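Local coordinates for glycosyl hydrolase family 10 (Prevotella bryantii, PDB 4MGQ), which probably hydrolyses internal beta-1,4-xylosidic linkages in xylans as a whole enzyme, this chain being a calcium-bound carbohydrate-binding module of it, at residues Thr64-Gly69 with Gln101-Leu106. Sequence-based numbering, arbitrary orientation.
Sequences TVWPQG and QLRFEL
Two neighbouring antiparallel strands of a carbohydrate-binding module pair here, Trp66 lying opposite Arg103 and Val65 opposite Phe104. Trp66 N gives to Arg103 O at 2.8 Å, and Trp66 O takes Arg103 N in return; Gln68 and Gln101 exchange a second such pair of backbone bonds. Next to Thr64, whose O accepts Glu105 N, one water accepts from Thr64 N and appears to donate to Glu105 O, though that second leg is suspiciously short and the bridge therefore less certain.

The side chains of Trp66, Gln68, Arg103 and Glu105 share one face of the sheet. Glu105 turns at chi2 (-62°), which brings CD up against CE3 and CZ3 of the indole; its CG sits 3.6 Å from the centroid of the six-membered ring of Trp66, a CH-pi contact over the face, and the carboxylate lies within 10° of parallel to the ring. Arg103 comes instead to the indole's edge, its NH2 3.8 Å from Trp66 CZ3, while Trp66 CE3 lies over a face of the guanidinium. From there Arg103 NH1 donates to Gln68 OE1 at 3.0 Å, a bent bond that OE1 accepts together with one from Thr72 OG1. Arg103 NE makes a longish salt bridge to Glu105 OE2, 3.4 Å, and NH2 another to Glu34; this positive group probably eases the repulsion between the nearby carboxylates of Glu105 and Glu34.

In this two-sheet beta-sandwich, strand 34-37 continues the sheet beyond 101-105, and Tyr74 meets Trp66 edge-to-face. The opposite face carries the buried apolar side chains: Val65 CG2, anti to its carbonyl carbon, rests over the Phe104 ring, 4.0 Å from the centroid, and Pro67 CB meets Leu102 CD2 at 4.2 Å. Phe80 touches both Val65 and Phe104.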
loop_
_atom_site.group_PDB
_atom_site.type_symbol
_atom_site.label_atom_id
_atom_site.label_comp_id
_atom_site.label_asym_id
_atom_site.label_seq_id
_atom_site.Cartn_x
_atom_site.Cartn_y
_atom_site.Cartn_z
ATOM N N THR A 64 1.166 -1.208 -10.094
ATOM C CA THR A 64 0.159 -2.226 -10.369
ATOM C C THR A 64 -0.258 -2.966 -9.099
ATOM O O THR A 64 0.597 -3.402 -8.321
ATOM C CB THR A 64 0.698 -3.233 -11.400
ATOM O OG1 THR A 64 0.999 -2.532 -12.608
ATOM C CG2 THR A 64 -0.324 -4.309 -11.700
ATOM N N VAL A 65 -1.569 -3.078 -8.896
ATOM C CA VAL A 65 -2.124 -3.833 -7.771
ATOM C C VAL A 65 -3.121 -4.869 -8.277
ATOM O O VAL A 65 -4.107 -4.515 -8.916
ATOM C CB VAL A 65 -2.837 -2.920 -6.746
ATOM C CG1 VAL A 65 -3.344 -3.749 -5.576
ATOM C CG2 VAL A 65 -1.898 -1.813 -6.233
ATOM N N TRP A 66 -2.858 -6.147 -8.012
ATOM C CA TRP A 66 -3.793 -7.213 -8.376
ATOM C C TRP A 66 -4.404 -7.819 -7.121
ATOM O O TRP A 66 -3.687 -8.432 -6.328
ATOM C CB TRP A 66 -3.108 -8.335 -9.169
ATOM C CG TRP A 66 -2.502 -7.936 -10.478
ATOM C CD1 TRP A 66 -2.909 -6.931 -11.315
ATOM C CD2 TRP A 66 -1.373 -8.549 -11.101
ATOM N NE1 TRP A 66 -2.084 -6.883 -12.425
ATOM C CE2 TRP A 66 -1.136 -7.867 -12.311
ATOM C CE3 TRP A 66 -0.533 -9.612 -10.746
ATOM C CZ2 TRP A 66 -0.095 -8.219 -13.174
ATOM C CZ3 TRP A 66 0.495 -9.961 -11.600
ATOM C CH2 TRP A 66 0.713 -9.258 -12.798
ATOM N N PRO A 67 -5.723 -7.661 -6.942
ATOM C CA PRO A 67 -6.409 -8.391 -5.866
ATOM C C PRO A 67 -6.372 -9.892 -6.138
ATOM O O PRO A 67 -6.404 -10.295 -7.295
ATOM C CB PRO A 67 -7.842 -7.864 -5.933
ATOM C CG PRO A 67 -7.725 -6.518 -6.636
ATOM C CD PRO A 67 -6.636 -6.763 -7.664
ATOM N N GLN A 68 -6.329 -10.706 -5.092
ATOM C CA GLN A 68 -6.150 -12.139 -5.278
ATOM C C GLN A 68 -7.014 -12.954 -4.330
ATOM O O GLN A 68 -7.025 -12.706 -3.129
ATOM C CB GLN A 68 -4.680 -12.508 -5.074
ATOM C CG GLN A 68 -4.413 -14.007 -5.129
ATOM C CD GLN A 68 -4.250 -14.512 -6.553
ATOM O OE1 GLN A 68 -3.519 -13.911 -7.359
ATOM N NE2 GLN A 68 -4.911 -15.635 -6.871
ATOM N N GLY A 69 -7.718 -13.934 -4.885
ATOM C CA GLY A 69 -8.382 -14.966 -4.105
ATOM C C GLY A 69 -8.002 -16.310 -4.699
ATOM O O GLY A 69 -6.832 -16.556 -4.992
ATOM N N GLN A 101 -6.370 -10.953 -0.666
ATOM C CA GLN A 101 -5.037 -10.354 -0.657
ATOM C C GLN A 101 -4.902 -9.266 -1.730
ATOM O O GLN A 101 -5.493 -9.382 -2.800
ATOM C CB GLN A 101 -3.975 -11.438 -0.867
ATOM C CG GLN A 101 -2.541 -10.939 -0.809
ATOM C CD GLN A 101 -1.518 -12.051 -0.987
ATOM O OE1 GLN A 101 -1.467 -12.701 -2.025
ATOM N NE2 GLN A 101 -0.715 -12.281 0.038
ATOM N N LEU A 102 -4.152 -8.206 -1.426
ATOM C CA LEU A 102 -3.739 -7.239 -2.447
ATOM C C LEU A 102 -2.283 -7.487 -2.785
ATOM O O LEU A 102 -1.424 -7.432 -1.906
ATOM C CB LEU A 102 -3.908 -5.789 -1.966
ATOM C CG LEU A 102 -5.325 -5.341 -1.629
ATOM C CD1 LEU A 102 -5.314 -3.847 -1.276
ATOM C CD2 LEU A 102 -6.264 -5.618 -2.768
ATOM N N ARG A 103 -2.007 -7.741 -4.060
ATOM C CA ARG A 103 -0.632 -7.928 -4.530
ATOM C C ARG A 103 -0.122 -6.665 -5.205
ATOM O O ARG A 103 -0.626 -6.300 -6.259
ATOM C CB ARG A 103 -0.551 -9.097 -5.524
ATOM C CG ARG A 103 -1.001 -10.451 -4.933
ATOM C CD ARG A 103 -1.152 -11.536 -6.002
ATOM N NE ARG A 103 0.066 -11.666 -6.806
ATOM C CZ ARG A 103 0.094 -12.247 -8.005
ATOM N NH1 ARG A 103 -1.020 -12.748 -8.533
ATOM N NH2 ARG A 103 1.228 -12.304 -8.685
ATOM N N PHE A 104 0.867 -6.007 -4.599
ATOM C CA PHE A 104 1.537 -4.877 -5.235
ATOM C C PHE A 104 2.653 -5.433 -6.117
ATOM O O PHE A 104 3.605 -6.032 -5.624
ATOM C CB PHE A 104 2.097 -3.889 -4.194
ATOM C CG PHE A 104 1.041 -3.094 -3.461
ATOM C CD1 PHE A 104 0.186 -3.709 -2.551
ATOM C CD2 PHE A 104 0.929 -1.719 -3.653
ATOM C CE1 PHE A 104 -0.781 -2.975 -1.863
ATOM C CE2 PHE A 104 -0.033 -0.966 -2.955
ATOM C CZ PHE A 104 -0.889 -1.596 -2.065
ATOM N N GLU A 105 2.520 -5.243 -7.425
ATOM C CA GLU A 105 3.482 -5.775 -8.392
ATOM C C GLU A 105 4.565 -4.750 -8.670
ATOM O O GLU A 105 4.341 -3.791 -9.411
ATOM C CB GLU A 105 2.765 -6.152 -9.680
ATOM C CG GLU A 105 1.654 -7.164 -9.464
ATOM C CD GLU A 105 2.190 -8.467 -8.920
ATOM O OE1 GLU A 105 3.072 -9.067 -9.577
ATOM O OE2 GLU A 105 1.759 -8.886 -7.824
ATOM N N LEU A 106 5.733 -4.942 -8.068
ATOM C CA LEU A 106 6.782 -3.939 -8.116
ATOM C C LEU A 106 7.955 -4.354 -8.996
ATOM O O LEU A 106 8.963 -3.657 -9.035
ATOM C CB LEU A 106 7.304 -3.647 -6.708
ATOM C CG LEU A 106 6.279 -3.278 -5.631
ATOM C CD1 LEU A 106 6.970 -3.104 -4.283
ATOM C CD2 LEU A 106 5.538 -2.014 -6.011
HETATM O O HOH W 1 3.936 -1.673 -10.666
#